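Local coordinates for protein MFP2B (PDB 2BJR) that enhances polymerization of the major sperm protein (MSP) in the amoeboid motility of Ascaris sperm, at residues Phe255-Gly259 with His260-Gln264. Numbering follows the deposited sequence.
Sequences FGWGG and HEYRQ
A beta hairpin with a two-residue type I' turn brings Trp257 and His260 together as the closing pair, with Gly258 and Gly259 at the bend. Both glycines have positive phi, as this turn type requires. Two backbone hydrogen bonds close the loop: His260 N to Trp257 O at 2.9 Å, and Trp257 N to His260 O at 3.0 Å. In the tight turn the first is skewed, His260 N standing well above the plane of the Trp257 carbonyl. Phe255 and Tyr262 form the next hydrogen-bonded pair, and Tyr262 N reaches Phe255 O at 2.8 Å with an N-H...O angle of 159°. Between these rungs, Gly256 faces Glu261 in a non-hydrogen-bonded pair, where the CA of Gly256 makes a CA-H...O contact with His260 O.

Phe255, Trp257, His260 and Tyr262 all project from one face of the hairpin, and the last three meet near the turn. With CG beside its own backbone N (chi1 -60°), the Tyr262 ring runs diagonally back toward the turn, its CE1 3.4 Å from Trp257 O. Its hydroxyl ends in the plane of the Trp257 indole, at the benzo edge, OH 3.6 Å from CE3. The same OH accepts a bond from His260 ND1 at 3.2 Å, tilted 18° from the imidazole plane, while Gly258 O sits over one face of that imidazole. The Tyr262 hydroxyl is thus hydrogen-bonded to His260 and in van der Waals contact with the Trp257 edge.

Beyond the hairpin, Phe255 stacks on Trp233 of strand 229-235, and the same indole meets Tyr262 edge-to-face. Trp257 NE1 bonds to Glu238 of strand 238-247. From the other face Glu261 OE1 accepts from Gly341 N, and at the turn Gly259 N bonds to Glu343 OE1 of strand 342-347, tying the hairpin at the end of its curled antiparallel sheet to the neighbouring sheet.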
loop_
_atom_site.group_PDB
_atom_site.type_symbol
_atom_site.label_atom_id
_atom_site.label_comp_id
_atom_site.label_asym_id
_atom_site.label_seq_id
_atom_site.Cartn_x
_atom_site.Cartn_y
_atom_site.Cartn_z
ATOM N N PHE A 255 -10.884 10.687 -8.793
ATOM C CA PHE A 255 -10.372 11.352 -7.576
ATOM C C PHE A 255 -10.523 12.864 -7.709
ATOM O O PHE A 255 -10.486 13.412 -8.822
ATOM C CB PHE A 255 -8.901 10.979 -7.353
ATOM C CG PHE A 255 -8.663 9.474 -7.188
ATOM C CD1 PHE A 255 -8.306 8.691 -8.263
ATOM C CD2 PHE A 255 -8.745 8.877 -5.951
ATOM C CE1 PHE A 255 -8.090 7.337 -8.110
ATOM C CE2 PHE A 255 -8.544 7.497 -5.784
ATOM C CZ PHE A 255 -8.231 6.736 -6.841
ATOM N N GLY A 256 -10.678 13.538 -6.571
ATOM C CA GLY A 256 -10.661 14.980 -6.497
ATOM C C GLY A 256 -9.520 15.414 -5.602
ATOM O O GLY A 256 -9.318 14.869 -4.522
ATOM N N TRP A 257 -8.729 16.379 -6.064
ATOM C CA TRP A 257 -7.603 16.870 -5.311
ATOM C C TRP A 257 -7.112 18.143 -5.972
ATOM O O TRP A 257 -7.261 18.290 -7.186
ATOM C CB TRP A 257 -6.465 15.850 -5.290
ATOM C CG TRP A 257 -5.281 16.317 -4.533
ATOM C CD1 TRP A 257 -5.039 16.149 -3.216
ATOM C CD2 TRP A 257 -4.156 17.026 -5.065
ATOM N NE1 TRP A 257 -3.819 16.681 -2.889
ATOM C CE2 TRP A 257 -3.270 17.256 -4.005
ATOM C CE3 TRP A 257 -3.809 17.476 -6.341
ATOM C CZ2 TRP A 257 -2.046 17.928 -4.174
ATOM C CZ3 TRP A 257 -2.595 18.163 -6.511
ATOM C CH2 TRP A 257 -1.746 18.376 -5.435
ATOM N N GLY A 258 -6.582 19.031 -5.160
ATOM C CA GLY A 258 -5.982 20.299 -5.602
ATOM C C GLY A 258 -6.905 21.183 -6.415
ATOM O O GLY A 258 -6.454 21.937 -7.256
ATOM N N GLY A 259 -8.202 21.101 -6.151
ATOM C CA GLY A 259 -9.235 21.820 -6.892
ATOM C C GLY A 259 -9.635 21.203 -8.214
ATOM O O GLY A 259 -10.426 21.779 -8.924
ATOM N N HIS A 260 -9.119 20.014 -8.540
ATOM C CA HIS A 260 -9.417 19.362 -9.810
ATOM C C HIS A 260 -10.099 17.998 -9.649
ATOM O O HIS A 260 -10.022 17.383 -8.596
ATOM C CB HIS A 260 -8.146 19.095 -10.624
ATOM C CG HIS A 260 -7.190 20.248 -10.684
ATOM N ND1 HIS A 260 -5.891 20.158 -10.219
ATOM C CD2 HIS A 260 -7.319 21.492 -11.207
ATOM C CE1 HIS A 260 -5.281 21.316 -10.408
ATOM N NE2 HIS A 260 -6.123 22.140 -11.011
ATOM N N GLU A 261 -10.702 17.545 -10.753
ATOM C CA GLU A 261 -11.184 16.200 -10.915
ATOM C C GLU A 261 -10.232 15.456 -11.817
ATOM O O GLU A 261 -9.779 15.995 -12.836
ATOM C CB GLU A 261 -12.546 16.208 -11.541
ATOM C CG GLU A 261 -13.120 14.830 -11.771
ATOM C CD GLU A 261 -14.467 14.846 -12.478
ATOM O OE1 GLU A 261 -14.558 15.456 -13.550
ATOM O OE2 GLU A 261 -15.395 14.180 -12.013
ATOM N N TYR A 262 -9.948 14.203 -11.457
ATOM C CA TYR A 262 -9.091 13.322 -12.226
ATOM C C TYR A 262 -9.889 12.081 -12.542
ATOM O O TYR A 262 -10.272 11.340 -11.624
ATOM C CB TYR A 262 -7.858 12.949 -11.421
ATOM C CG TYR A 262 -6.994 14.098 -11.013
ATOM C CD1 TYR A 262 -7.277 14.826 -9.872
ATOM C CD2 TYR A 262 -5.885 14.472 -11.772
ATOM C CE1 TYR A 262 -6.506 15.867 -9.490
ATOM C CE2 TYR A 262 -5.073 15.497 -11.366
ATOM C CZ TYR A 262 -5.396 16.204 -10.230
ATOM O OH TYR A 262 -4.603 17.256 -9.825
ATOM N N ARG A 263 -10.175 11.876 -13.829
ATOM C CA ARG A 263 -10.960 10.723 -14.325
ATOM C C ARG A 263 -10.244 9.975 -15.447
ATOM O O ARG A 263 -10.783 9.034 -15.961
ATOM C CB ARG A 263 -12.274 11.205 -14.968
ATOM C CG ARG A 263 -13.417 11.609 -14.082
ATOM C CD ARG A 263 -14.781 11.638 -14.832
ATOM N NE ARG A 263 -15.901 11.098 -14.045
ATOM C CZ ARG A 263 -16.605 10.008 -14.333
ATOM N NH1 ARG A 263 -16.366 9.238 -15.403
ATOM N NH2 ARG A 263 -17.584 9.672 -13.533
ATOM N N GLN A 264 -9.079 10.415 -15.882
ATOM C CA GLN A 264 -8.331 9.685 -16.902
ATOM C C GLN A 264 -6.836 9.754 -16.630
ATOM O O GLN A 264 -6.376 10.608 -15.870
ATOM C CB GLN A 264 -8.650 10.249 -18.315
ATOM C CG GLN A 264 -8.179 11.659 -18.554
ATOM C CD GLN A 264 -8.577 12.230 -19.975
ATOM O OE1 GLN A 264 -8.403 11.560 -21.010
ATOM N NE2 GLN A 264 -9.093 13.451 -19.996
#